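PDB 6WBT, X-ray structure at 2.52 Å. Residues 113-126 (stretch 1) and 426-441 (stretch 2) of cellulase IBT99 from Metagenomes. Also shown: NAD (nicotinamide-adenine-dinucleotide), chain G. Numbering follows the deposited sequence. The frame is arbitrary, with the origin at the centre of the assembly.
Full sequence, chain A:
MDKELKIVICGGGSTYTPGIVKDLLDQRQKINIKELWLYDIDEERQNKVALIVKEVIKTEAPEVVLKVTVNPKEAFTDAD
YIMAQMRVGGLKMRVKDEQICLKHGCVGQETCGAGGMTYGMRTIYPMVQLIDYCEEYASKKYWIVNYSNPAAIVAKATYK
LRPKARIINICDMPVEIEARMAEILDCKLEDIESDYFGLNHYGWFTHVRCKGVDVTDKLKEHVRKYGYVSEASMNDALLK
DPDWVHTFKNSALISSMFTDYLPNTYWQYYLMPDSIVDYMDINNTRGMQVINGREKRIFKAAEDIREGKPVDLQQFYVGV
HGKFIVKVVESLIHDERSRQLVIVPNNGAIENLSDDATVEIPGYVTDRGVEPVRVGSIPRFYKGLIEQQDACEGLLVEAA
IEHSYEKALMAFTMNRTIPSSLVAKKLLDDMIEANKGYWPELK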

ATOM      1  N   GLY A 113      13.528  13.463 -22.873  1.00 59.88           N
ATOM      2  CA  GLY A 113      12.696  14.476 -23.488  1.00 59.91           C
ATOM      3  C   GLY A 113      11.800  13.903 -24.571  1.00 58.26           C
ATOM      4  O   GLY A 113      11.500  12.704 -24.612  1.00 56.52           O
ATOM      5  N   ALA A 114      11.366  14.792 -25.468  1.00 57.66           N
ATOM      6  CA  ALA A 114      10.512  14.371 -26.574  1.00 55.20           C
ATOM      7  C   ALA A 114      11.254  13.468 -27.550  1.00 52.76           C
ATOM      8  O   ALA A 114      10.639  12.595 -28.173  1.00 52.44           O
ATOM      9  N   GLY A 115      12.566  13.662 -27.701  1.00 50.98           N
ATOM     10  CA  GLY A 115      13.330  12.806 -28.591  1.00 48.97           C
ATOM     11  C   GLY A 115      13.433  11.380 -28.092  1.00 46.97           C
ATOM     12  O   GLY A 115      13.470  10.441 -28.889  1.00 48.38           O
ATOM     13  N   GLY A 116      13.480  11.197 -26.779  1.00 45.27           N
ATOM     14  CA  GLY A 116      13.539   9.876 -26.191  1.00 45.49           C
ATOM     15  C   GLY A 116      12.208   9.158 -26.233  1.00 45.84           C
ATOM     16  O   GLY A 116      12.154   7.951 -26.482  1.00 43.28           O
HETATM   17  N   MSE A 117      11.127   9.887 -25.971  1.00 48.59           N
HETATM   18  CA  MSE A 117       9.784   9.324 -26.049  1.00 48.81           C
HETATM   19  C   MSE A 117       9.454   8.916 -27.479  1.00 50.50           C
HETATM   20  O   MSE A 117       8.800   7.898 -27.712  1.00 50.99           O
ATOM     21  N   THR A 118       9.909   9.728 -28.438  1.00 51.60           N
ATOM     22  CA  THR A 118       9.728   9.386 -29.846  1.00 52.24           C
ATOM     23  C   THR A 118      10.545   8.153 -30.211  1.00 53.39           C
ATOM     24  O   THR A 118      10.047   7.240 -30.882  1.00 53.11           O
ATOM     25  N   TYR A 119      11.807   8.115 -29.779  1.00 53.31           N
ATOM     26  CA  TYR A 119      12.631   6.928 -29.980  1.00 51.69           C
ATOM     27  C   TYR A 119      12.042   5.716 -29.269  1.00 48.81           C
ATOM     28  O   TYR A 119      12.182   4.585 -29.746  1.00 47.86           O
ATOM     29  N   GLY A 120      11.367   5.934 -28.139  1.00 49.27           N
ATOM     30  CA  GLY A 120      10.797   4.818 -27.402  1.00 51.15           C
ATOM     31  C   GLY A 120       9.662   4.136 -28.141  1.00 54.07           C
ATOM     32  O   GLY A 120       9.597   2.905 -28.192  1.00 53.74           O
HETATM   33  N   MSE A 121       8.758   4.918 -28.723  1.00 56.27           N
HETATM   34  CA  MSE A 121       7.595   4.360 -29.408  1.00 57.08           C
HETATM   35  C   MSE A 121       7.984   3.627 -30.690  1.00 57.66           C
HETATM   36  O   MSE A 121       7.248   2.763 -31.166  1.00 60.59           O
ATOM     37  N   ARG A 122       9.144   3.976 -31.252  1.00 54.70           N
ATOM     38  CA  ARG A 122       9.665   3.229 -32.389  1.00 52.61           C
ATOM     39  C   ARG A 122      10.184   1.857 -31.984  1.00 49.22           C
ATOM     40  O   ARG A 122      10.230   0.951 -32.824  1.00 50.40           O
ATOM     41  N   THR A 123      10.563   1.682 -30.720  1.00 46.14           N
ATOM     42  CA  THR A 123      11.236   0.475 -30.264  1.00 44.03           C
ATOM     43  C   THR A 123      10.312  -0.501 -29.544  1.00 45.06           C
ATOM     44  O   THR A 123      10.691  -1.663 -29.363  1.00 47.03           O
ATOM     45  N   ILE A 124       9.111  -0.070 -29.146  1.00 45.31           N
ATOM     46  CA  ILE A 124       8.243  -0.913 -28.322  1.00 44.66           C
ATOM     47  C   ILE A 124       7.891  -2.204 -29.055  1.00 46.02           C
ATOM     48  O   ILE A 124       8.250  -3.304 -28.620  1.00 46.03           O
ATOM     49  N   TYR A 125       7.186  -2.088 -30.178  1.00 46.72           N
ATOM     50  CA  TYR A 125       6.705  -3.268 -30.891  1.00 48.36           C
ATOM     51  C   TYR A 125       7.826  -4.060 -31.566  1.00 49.05           C
ATOM     52  O   TYR A 125       7.772  -5.297 -31.560  1.00 51.62           O
ATOM     53  N   PRO A 126       8.837  -3.422 -32.169  1.00 48.04           N
ATOM     54  CA  PRO A 126       9.980  -4.213 -32.662  1.00 47.36           C
ATOM     55  C   PRO A 126      10.667  -5.027 -31.580  1.00 48.17           C
ATOM     56  O   PRO A 126      11.168  -6.121 -31.868  1.00 50.19           O
ATOM     57  N   LYS A 426       2.272  20.524 -30.354  1.00 61.78           N
ATOM     58  CA  LYS A 426       3.036  20.861 -31.550  1.00 63.39           C
ATOM     59  C   LYS A 426       4.219  19.922 -31.740  1.00 63.43           C
ATOM     60  O   LYS A 426       4.593  19.615 -32.878  1.00 63.61           O
ATOM     61  N   LEU A 427       4.819  19.454 -30.643  1.00 62.38           N
ATOM     62  CA  LEU A 427       5.894  18.475 -30.746  1.00 61.08           C
ATOM     63  C   LEU A 427       5.355  17.090 -31.081  1.00 57.85           C
ATOM     64  O   LEU A 427       5.958  16.365 -31.880  1.00 56.24           O
ATOM     65  N   LEU A 428       4.221  16.708 -30.487  1.00 57.04           N
ATOM     66  CA  LEU A 428       3.649  15.393 -30.759  1.00 56.23           C
ATOM     67  C   LEU A 428       3.247  15.260 -32.222  1.00 57.27           C
ATOM     68  O   LEU A 428       3.614  14.288 -32.893  1.00 58.03           O
ATOM     69  N   ASP A 429       2.494  16.237 -32.738  1.00 57.58           N
ATOM     70  CA  ASP A 429       2.076  16.191 -34.135  1.00 57.96           C
ATOM     71  C   ASP A 429       3.270  16.217 -35.080  1.00 60.07           C
ATOM     72  O   ASP A 429       3.211  15.631 -36.168  1.00 60.06           O
ATOM     73  N   ASP A 430       4.356  16.888 -34.690  1.00 61.74           N
ATOM     74  CA  ASP A 430       5.572  16.850 -35.494  1.00 63.00           C
ATOM     75  C   ASP A 430       6.194  15.460 -35.503  1.00 60.92           C
ATOM     76  O   ASP A 430       6.814  15.066 -36.497  1.00 61.12           O
HETATM   77  N   MSE A 431       6.038  14.708 -34.419  1.00 58.94           N
HETATM   78  CA  MSE A 431       6.584  13.359 -34.340  1.00 57.07           C
HETATM   79  C   MSE A 431       5.683  12.356 -35.052  1.00 59.33           C
HETATM   80  O   MSE A 431       6.145  11.306 -35.496  1.00 59.99           O
ATOM     81  N   ILE A 432       4.392  12.683 -35.152  1.00 60.89           N
ATOM     82  CA  ILE A 432       3.462  11.814 -35.870  1.00 61.73           C
ATOM     83  C   ILE A 432       3.843  11.732 -37.343  1.00 65.21           C
ATOM     84  O   ILE A 432       3.859  10.648 -37.938  1.00 64.30           O
ATOM     85  N   GLU A 433       4.166  12.875 -37.950  1.00 68.10           N
ATOM     86  CA  GLU A 433       4.532  12.906 -39.361  1.00 70.51           C
ATOM     87  C   GLU A 433       5.932  12.355 -39.600  1.00 69.28           C
ATOM     88  O   GLU A 433       6.146  11.590 -40.548  1.00 71.21           O
ATOM     89  N   ALA A 434       6.898  12.730 -38.757  1.00 66.09           N
ATOM     90  CA  ALA A 434       8.272  12.287 -38.956  1.00 63.88           C
ATOM     91  C   ALA A 434       8.442  10.789 -38.735  1.00 61.17           C
ATOM     92  O   ALA A 434       9.428  10.215 -39.209  1.00 62.67           O
ATOM     93  N   ASN A 435       7.508  10.146 -38.033  1.00 57.56           N
ATOM     94  CA  ASN A 435       7.595   8.724 -37.727  1.00 56.64           C
ATOM     95  C   ASN A 435       6.512   7.911 -38.427  1.00 56.02           C
ATOM     96  O   ASN A 435       6.170   6.817 -37.968  1.00 54.72           O
ATOM     97  N   LYS A 436       5.960   8.424 -39.525  1.00 56.54           N
ATOM     98  CA  LYS A 436       4.975   7.676 -40.300  1.00 59.29           C
ATOM     99  C   LYS A 436       5.653   6.472 -40.940  1.00 59.10           C
ATOM    100  O   LYS A 436       6.505   6.621 -41.823  1.00 60.20           O
ATOM    101  N   GLY A 437       5.277   5.276 -40.491  1.00 56.95           N
ATOM    102  CA  GLY A 437       5.925   4.043 -40.877  1.00 56.84           C
ATOM    103  C   GLY A 437       6.636   3.345 -39.738  1.00 57.63           C
ATOM    104  O   GLY A 437       6.849   2.128 -39.810  1.00 59.26           O
ATOM    105  N   TYR A 438       7.006   4.081 -38.692  1.00 56.65           N
ATOM    106  CA  TYR A 438       7.641   3.524 -37.504  1.00 54.80           C
ATOM    107  C   TYR A 438       6.724   3.488 -36.292  1.00 55.13           C
ATOM    108  O   TYR A 438       6.741   2.511 -35.542  1.00 55.41           O
ATOM    109  N   TRP A 439       5.928   4.532 -36.082  1.00 55.20           N
ATOM    110  CA  TRP A 439       5.052   4.612 -34.927  1.00 54.94           C
ATOM    111  C   TRP A 439       3.775   3.810 -35.143  1.00 55.13           C
ATOM    112  O   TRP A 439       3.364   3.565 -36.279  1.00 54.90           O
ATOM    113  N   PRO A 440       3.129   3.384 -34.060  1.00 56.62           N
ATOM    114  CA  PRO A 440       1.775   2.840 -34.183  1.00 57.60           C
ATOM    115  C   PRO A 440       0.784   3.938 -34.527  1.00 59.80           C
ATOM    116  O   PRO A 440       1.005   5.120 -34.247  1.00 59.13           O
ATOM    117  N   GLU A 441      -0.321   3.537 -35.148  1.00 63.66           N
ATOM    118  CA  GLU A 441      -1.379   4.484 -35.468  1.00 66.51           C
ATOM    119  C   GLU A 441      -2.008   5.018 -34.187  1.00 64.81           C
ATOM    120  O   GLU A 441      -2.224   4.274 -33.227  1.00 65.02           O
TER

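The centre of this contact is a tryptophan laid against a helix. Trp-439 lies in the loop that follows helix 426-434; its CA-to-CB bond points sideways, but chi1 of -90° and chi2 of 24° bring the indole in against stretch 1. Met-121, a selenomethionine whose CB points toward the other stretch, covers one face of that indole with rotamer m, t, p. Met-121 CB sits 3.8 Å from the centroid of the Trp-439 five-membered ring, a CH-pi contact, and Met-121 SE stands 4.1 Å from the centroid of the six-membered ring, almost exactly on the normal. One unbranched side chain thus follows the long axis of the indole, and its tip goes on to the next residue: Met-121 CE is 3.7 Å from Pro-440 CD. Pro-440, its ring C-gamma exo, also receives the ring edge of Tyr-125 (chi1 m), with Tyr-125 CE2 3.5 Å from Pro-440 CG.

Toward the start of helix 114-126 the contact is lighter. The helix axes cross at -37° and are 11.0 Å apart at their closest, and the reach across is made by long side chains: Leu-427 (chi1 -96°, between wells) and Met-431, another selenomethionine, here m, m, t, both end at the small Ala-114. Ala-114 points in, with Ala-114 CB 4.1 Å from Leu-427 CD1 and 4.3 Å from Met-431 CE.

Thr-118 (m) joins apolar and polar layers. Thr-118 OG1 donates to Ala-114 O at 2.7 Å, settling the hydroxyl within its own helix while Thr-118 OG1 packs 3.2 Å from Met-431 CG. Its methyl lies beside the indole, Thr-118 CG2 to Trp-439 CZ2 being 3.6 Å. The indole nitrogen is satisfied by the same residue's backbone: Trp-439 NE1 donates to Thr-118 O at 3.1 Å. Within the helix, Thr-118 O takes a weak bond from Arg-122 N at 3.4 Å.

Arg-122 (m, t, m, chi4 -93°) forms the polar edge. Its aliphatic part lies along the loop, with Arg-122 CG 3.6 Å from Trp-439 CD1 and 3.7 Å from Tyr-438 CB, while Arg-122 NH1 donates to Asn-435 OD1 at 2.7 Å, near the guanidinium plane. Asn-435 (m) is the first residue to leave helical geometry; its amide is also tied down at the other end, Asn-435 ND2 donating to Met-431 O at 2.8 Å. The remaining guanidinium nitrogens find partners elsewhere in the structure.

Tyr-119 (t) points away from the contact, and Tyr-119 OH donates to NAD O3D at 2.6 Å, so the same helix serves the cofactor with another side.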

ATOM      1  CB  ALA A 114       9.951  15.593 -27.301  1.00 56.93           C
HETATM    2  CB  MSE A 117       8.750  10.331 -25.535  1.00 48.03           C
HETATM    3  CG  MSE A 117       8.852  10.614 -24.049  1.00 44.22           C
HETATM    4 SE   MSE A 117       7.400  11.732 -23.393  0.64 41.26          SE
HETATM    5  CE  MSE A 117       7.833  13.384 -24.329  1.00 42.04           C
ATOM      6  CB  THR A 118      10.120  10.572 -30.727  1.00 51.21           C
ATOM      7  OG1 THR A 118       9.322  11.709 -30.376  1.00 50.65           O
ATOM      8  CG2 THR A 118       9.910  10.238 -32.193  1.00 50.94           C
ATOM      9  CB  TYR A 119      14.053   7.207 -29.490  1.00 52.66           C
ATOM     10  CG  TYR A 119      15.051   6.096 -29.732  1.00 53.05           C
ATOM     11  CD1 TYR A 119      14.925   5.234 -30.814  1.00 53.98           C
ATOM     12  CD2 TYR A 119      16.125   5.912 -28.871  1.00 53.05           C
ATOM     13  CE1 TYR A 119      15.838   4.219 -31.029  1.00 53.94           C
ATOM     14  CE2 TYR A 119      17.041   4.903 -29.078  1.00 53.56           C
ATOM     15  CZ  TYR A 119      16.895   4.059 -30.157  1.00 53.67           C
ATOM     16  OH  TYR A 119      17.811   3.054 -30.359  1.00 52.65           O
HETATM   17  CB  MSE A 121       6.574   5.455 -29.720  1.00 57.73           C
HETATM   18  CG  MSE A 121       5.880   6.023 -28.490  1.00 57.25           C
HETATM   19 SE   MSE A 121       4.085   6.673 -28.888  0.37 60.27          SE
HETATM   20  CE  MSE A 121       3.297   5.001 -29.510  1.00 57.71           C
ATOM     21  CB  ARG A 122      10.784   4.007 -33.082  1.00 53.43           C
ATOM     22  CG  ARG A 122      10.326   5.205 -33.896  1.00 56.59           C
ATOM     23  CD  ARG A 122      11.426   5.654 -34.849  1.00 56.86           C
ATOM     24  NE  ARG A 122      12.644   6.035 -34.142  1.00 57.48           N
ATOM     25  CZ  ARG A 122      12.930   7.278 -33.767  1.00 57.77           C
ATOM     26  NH1 ARG A 122      12.084   8.264 -34.031  1.00 58.39           N
ATOM     27  NH2 ARG A 122      14.064   7.535 -33.127  1.00 56.21           N
ATOM     28  CB  THR A 123      12.404   0.845 -29.335  1.00 41.73           C
ATOM     29  OG1 THR A 123      13.034   2.040 -29.815  1.00 41.04           O
ATOM     30  CG2 THR A 123      13.443  -0.270 -29.287  1.00 41.88           C
ATOM     31  CB  ILE A 124       6.978  -0.142 -27.904  1.00 44.50           C
ATOM     32  CG1 ILE A 124       7.339   0.994 -26.945  1.00 45.47           C
ATOM     33  CG2 ILE A 124       5.965  -1.079 -27.264  1.00 33.51           C
ATOM     34  CD1 ILE A 124       6.148   1.796 -26.467  1.00 33.65           C
ATOM     35  CB  TYR A 125       5.636  -2.874 -31.913  1.00 50.06           C
ATOM     36  CG  TYR A 125       4.284  -2.615 -31.287  1.00 51.72           C
ATOM     37  CD1 TYR A 125       3.573  -3.644 -30.682  1.00 52.31           C
ATOM     38  CD2 TYR A 125       3.720  -1.348 -31.297  1.00 52.98           C
ATOM     39  CE1 TYR A 125       2.339  -3.418 -30.105  1.00 53.71           C
ATOM     40  CE2 TYR A 125       2.484  -1.111 -30.722  1.00 54.06           C
ATOM     41  CZ  TYR A 125       1.798  -2.151 -30.128  1.00 54.72           C
ATOM     42  OH  TYR A 125       0.568  -1.922 -29.555  1.00 56.02           O
ATOM     43  CB  PRO A 126      10.912  -3.146 -33.249  1.00 46.38           C
ATOM     44  CG  PRO A 126       9.991  -2.086 -33.705  1.00 47.83           C
ATOM     45  CD  PRO A 126       8.899  -2.035 -32.671  1.00 48.19           C
ATOM     46  CB  LYS A 426       3.507  22.314 -31.476  1.00 64.61           C
ATOM     47  CG  LYS A 426       2.385  23.329 -31.635  1.00 67.19           C
ATOM     48  CD  LYS A 426       2.725  24.652 -30.966  1.00 69.52           C
ATOM     49  CE  LYS A 426       4.006  25.254 -31.519  1.00 71.41           C
ATOM     50  NZ  LYS A 426       4.333  26.540 -30.845  1.00 72.43           N
ATOM     51  CB  LEU A 427       6.697  18.436 -29.446  1.00 62.91           C
ATOM     52  CG  LEU A 427       7.971  19.283 -29.426  1.00 66.98           C
ATOM     53  CD1 LEU A 427       8.505  19.414 -28.013  1.00 68.17           C
ATOM     54  CD2 LEU A 427       9.021  18.673 -30.340  1.00 67.25           C
ATOM     55  CB  LEU A 428       2.448  15.140 -29.847  1.00 56.15           C
ATOM     56  CG  LEU A 428       1.703  13.821 -30.058  1.00 56.79           C
ATOM     57  CD1 LEU A 428       2.624  12.636 -29.812  1.00 56.52           C
ATOM     58  CD2 LEU A 428       0.478  13.746 -29.162  1.00 55.60           C
ATOM     59  CB  ASP A 429       1.129  17.352 -34.440  1.00 57.17           C
ATOM     60  CG  ASP A 429      -0.206  17.216 -33.733  1.00 55.23           C
ATOM     61  OD1 ASP A 429      -0.612  16.071 -33.444  1.00 54.15           O
ATOM     62  OD2 ASP A 429      -0.850  18.254 -33.470  1.00 56.10           O
ATOM     63  CB  ASP A 430       6.580  17.878 -34.980  1.00 64.10           C
ATOM     64  CG  ASP A 430       6.428  19.229 -35.648  1.00 67.46           C
ATOM     65  OD1 ASP A 430       6.212  19.264 -36.878  1.00 69.50           O
ATOM     66  OD2 ASP A 430       6.523  20.256 -34.946  1.00 68.59           O
HETATM   67  CB  MSE A 431       6.784  12.946 -32.881  1.00 52.79           C
HETATM   68  CG  MSE A 431       7.762  13.821 -32.117  1.00 50.60           C
HETATM   69 SE   MSE A 431       9.525  13.898 -32.945  0.70 49.09          SE
HETATM   70  CE  MSE A 431      10.487  14.822 -31.524  1.00 45.39           C
ATOM     71  CB  ILE A 432       2.014  12.309 -35.689  1.00 60.89           C
ATOM     72  CG1 ILE A 432       1.607  12.266 -34.214  1.00 62.16           C
ATOM     73  CG2 ILE A 432       1.055  11.473 -36.522  1.00 58.95           C
ATOM     74  CD1 ILE A 432       1.490  10.870 -33.653  1.00 62.62           C
ATOM     75  CB  GLU A 433       4.424  14.336 -39.898  1.00 73.68           C
ATOM     76  CG  GLU A 433       3.029  14.722 -40.362  1.00 76.95           C
ATOM     77  CD  GLU A 433       2.638  14.031 -41.653  1.00 79.37           C
ATOM     78  OE1 GLU A 433       3.546  13.613 -42.403  1.00 79.89           O
ATOM     79  OE2 GLU A 433       1.425  13.901 -41.918  1.00 80.70           O
ATOM     80  CB  ALA A 434       9.214  13.055 -38.031  1.00 63.65           C
ATOM     81  CB  ASN A 435       7.528   8.503 -36.216  1.00 54.32           C
ATOM     82  CG  ASN A 435       8.742   9.053 -35.493  1.00 53.48           C
ATOM     83  OD1 ASN A 435       9.637   8.303 -35.103  1.00 52.84           O
ATOM     84  ND2 ASN A 435       8.780  10.367 -35.314  1.00 54.19           N
ATOM     85  CB  LYS A 436       4.329   8.576 -41.349  1.00 62.47           C
ATOM     86  CG  LYS A 436       3.105   9.318 -40.835  1.00 65.51           C
ATOM     87  CD  LYS A 436       2.745  10.506 -41.710  1.00 69.41           C
ATOM     88  CE  LYS A 436       2.356  10.081 -43.114  1.00 73.10           C
ATOM     89  NZ  LYS A 436       1.909  11.249 -43.924  1.00 76.15           N
ATOM     90  CB  TYR A 438       8.899   4.326 -37.149  1.00 54.24           C
ATOM     91  CG  TYR A 438      10.039   4.177 -38.130  1.00 56.43           C
ATOM     92  CD1 TYR A 438      10.753   2.990 -38.218  1.00 56.36           C
ATOM     93  CD2 TYR A 438      10.414   5.229 -38.956  1.00 57.72           C
ATOM     94  CE1 TYR A 438      11.801   2.848 -39.108  1.00 57.30           C
ATOM     95  CE2 TYR A 438      11.462   5.098 -39.850  1.00 59.39           C
ATOM     96  CZ  TYR A 438      12.151   3.905 -39.921  1.00 60.29           C
ATOM     97  OH  TYR A 438      13.194   3.767 -40.808  1.00 63.55           O
ATOM     98  CB  TRP A 439       4.692   6.065 -34.639  1.00 56.30           C
ATOM     99  CG  TRP A 439       5.634   6.765 -33.717  1.00 57.49           C
ATOM    100  CD1 TRP A 439       6.941   6.456 -33.485  1.00 57.40           C
ATOM    101  CD2 TRP A 439       5.334   7.893 -32.887  1.00 58.48           C
ATOM    102  NE1 TRP A 439       7.477   7.327 -32.568  1.00 57.64           N
ATOM    103  CE2 TRP A 439       6.510   8.219 -32.185  1.00 58.30           C
ATOM    104  CE3 TRP A 439       4.186   8.661 -32.674  1.00 58.62           C
ATOM    105  CZ2 TRP A 439       6.570   9.279 -31.283  1.00 57.79           C
ATOM    106  CZ3 TRP A 439       4.248   9.713 -31.778  1.00 57.70           C
ATOM    107  CH2 TRP A 439       5.431  10.012 -31.094  1.00 57.14           C
ATOM    108  CB  PRO A 440       1.494   2.254 -32.793  1.00 56.93           C
ATOM    109  CG  PRO A 440       2.837   2.122 -32.141  1.00 57.23           C
ATOM    110  CD  PRO A 440       3.664   3.234 -32.697  1.00 57.16           C
ATOM    111  CB  GLU A 441      -2.443   3.819 -36.340  1.00 70.98           C
ATOM    112  CG  GLU A 441      -3.463   4.784 -36.919  1.00 74.95           C
ATOM    113  CD  GLU A 441      -4.670   4.073 -37.496  1.00 78.83           C
ATOM    114  OE1 GLU A 441      -5.308   3.291 -36.760  1.00 79.26           O
ATOM    115  OE2 GLU A 441      -4.977   4.289 -38.687  1.00 80.98           O
TER
HETATM  116  PA  NAD G 503      23.370   1.985 -35.087  1.00 60.71           P
HETATM  117  O1A NAD G 503      22.288   2.814 -35.695  1.00 60.66           O
HETATM  118  O2A NAD G 503      24.780   2.272 -35.486  1.00 60.79           O
HETATM  119  O5B NAD G 503      23.044   0.434 -35.347  1.00 59.49           O
HETATM  120  C5B NAD G 503      21.763  -0.107 -34.922  1.00 58.93           C
HETATM  121  C4B NAD G 503      21.469  -1.364 -35.705  1.00 58.74           C
HETATM  122  O4B NAD G 503      20.164  -1.881 -35.332  1.00 58.72           O
HETATM  123  C3B NAD G 503      21.431  -1.214 -37.235  1.00 58.92           C
HETATM  124  O3B NAD G 503      22.219  -2.235 -37.835  1.00 58.79           O
HETATM  125  C2B NAD G 503      19.948  -1.422 -37.564  1.00 59.17           C
HETATM  126  O2B NAD G 503      19.705  -1.867 -38.881  1.00 58.27           O
HETATM  127  C1B NAD G 503      19.577  -2.430 -36.487  1.00 59.38           C
HETATM  128  N9A NAD G 503      18.141  -2.580 -36.275  1.00 60.57           N
HETATM  129  C8A NAD G 503      17.193  -1.591 -36.342  1.00 61.63           C
HETATM  130  N7A NAD G 503      15.976  -2.018 -36.116  1.00 62.42           N
HETATM  131  C5A NAD G 503      16.125  -3.379 -35.895  1.00 61.78           C
HETATM  132  C6A NAD G 503      15.196  -4.397 -35.606  1.00 61.66           C
HETATM  133  N6A NAD G 503      13.888  -4.191 -35.487  1.00 62.06           N
HETATM  134  N1A NAD G 503      15.675  -5.653 -35.447  1.00 61.36           N
HETATM  135  C2A NAD G 503      16.994  -5.854 -35.570  1.00 61.28           C
HETATM  136  N3A NAD G 503      17.957  -4.977 -35.839  1.00 61.17           N
HETATM  137  C4A NAD G 503      17.456  -3.740 -35.993  1.00 61.40           C
HETATM  138  O3  NAD G 503      23.263   2.081 -33.490  1.00 63.16           O
HETATM  139  PN  NAD G 503      24.367   2.264 -32.340  1.00 64.77           P
HETATM  140  O1N NAD G 503      25.428   1.231 -32.519  1.00 65.78           O
HETATM  141  O2N NAD G 503      24.772   3.700 -32.283  1.00 64.49           O
HETATM  142  O5D NAD G 503      23.492   1.908 -31.047  1.00 65.09           O
HETATM  143  C5D NAD G 503      22.791   0.639 -31.034  1.00 64.02           C
HETATM  144  C4D NAD G 503      21.831   0.613 -29.872  1.00 63.82           C
HETATM  145  O4D NAD G 503      22.582   0.520 -28.640  1.00 64.07           O
HETATM  146  C3D NAD G 503      20.948   1.859 -29.708  1.00 64.18           C
HETATM  147  O3D NAD G 503      19.610   1.465 -29.433  1.00 65.01           O
HETATM  148  C2D NAD G 503      21.593   2.523 -28.487  1.00 63.47           C
HETATM  149  O2D NAD G 503      20.769   3.463 -27.817  1.00 62.16           O
HETATM  150  C1D NAD G 503      21.923   1.293 -27.651  1.00 65.22           C
HETATM  151  N1N NAD G 503      22.883   1.591 -26.552  1.00 67.80           N
HETATM  152  C2N NAD G 503      22.441   1.638 -25.257  1.00 69.46           C
HETATM  153  C3N NAD G 503      23.313   1.940 -24.222  1.00 71.34           C
HETATM  154  C7N NAD G 503      22.774   1.918 -22.814  1.00 73.81           C
HETATM  155  O7N NAD G 503      23.201   2.724 -21.992  1.00 75.16           O
HETATM  156  N7N NAD G 503      21.874   0.992 -22.514  1.00 74.43           N
HETATM  157  C4N NAD G 503      24.641   2.228 -24.521  1.00 70.34           C
HETATM  158  C5N NAD G 503      25.081   2.143 -25.824  1.00 69.07           C
HETATM  159  C6N NAD G 503      24.189   1.820 -26.823  1.00 67.87           C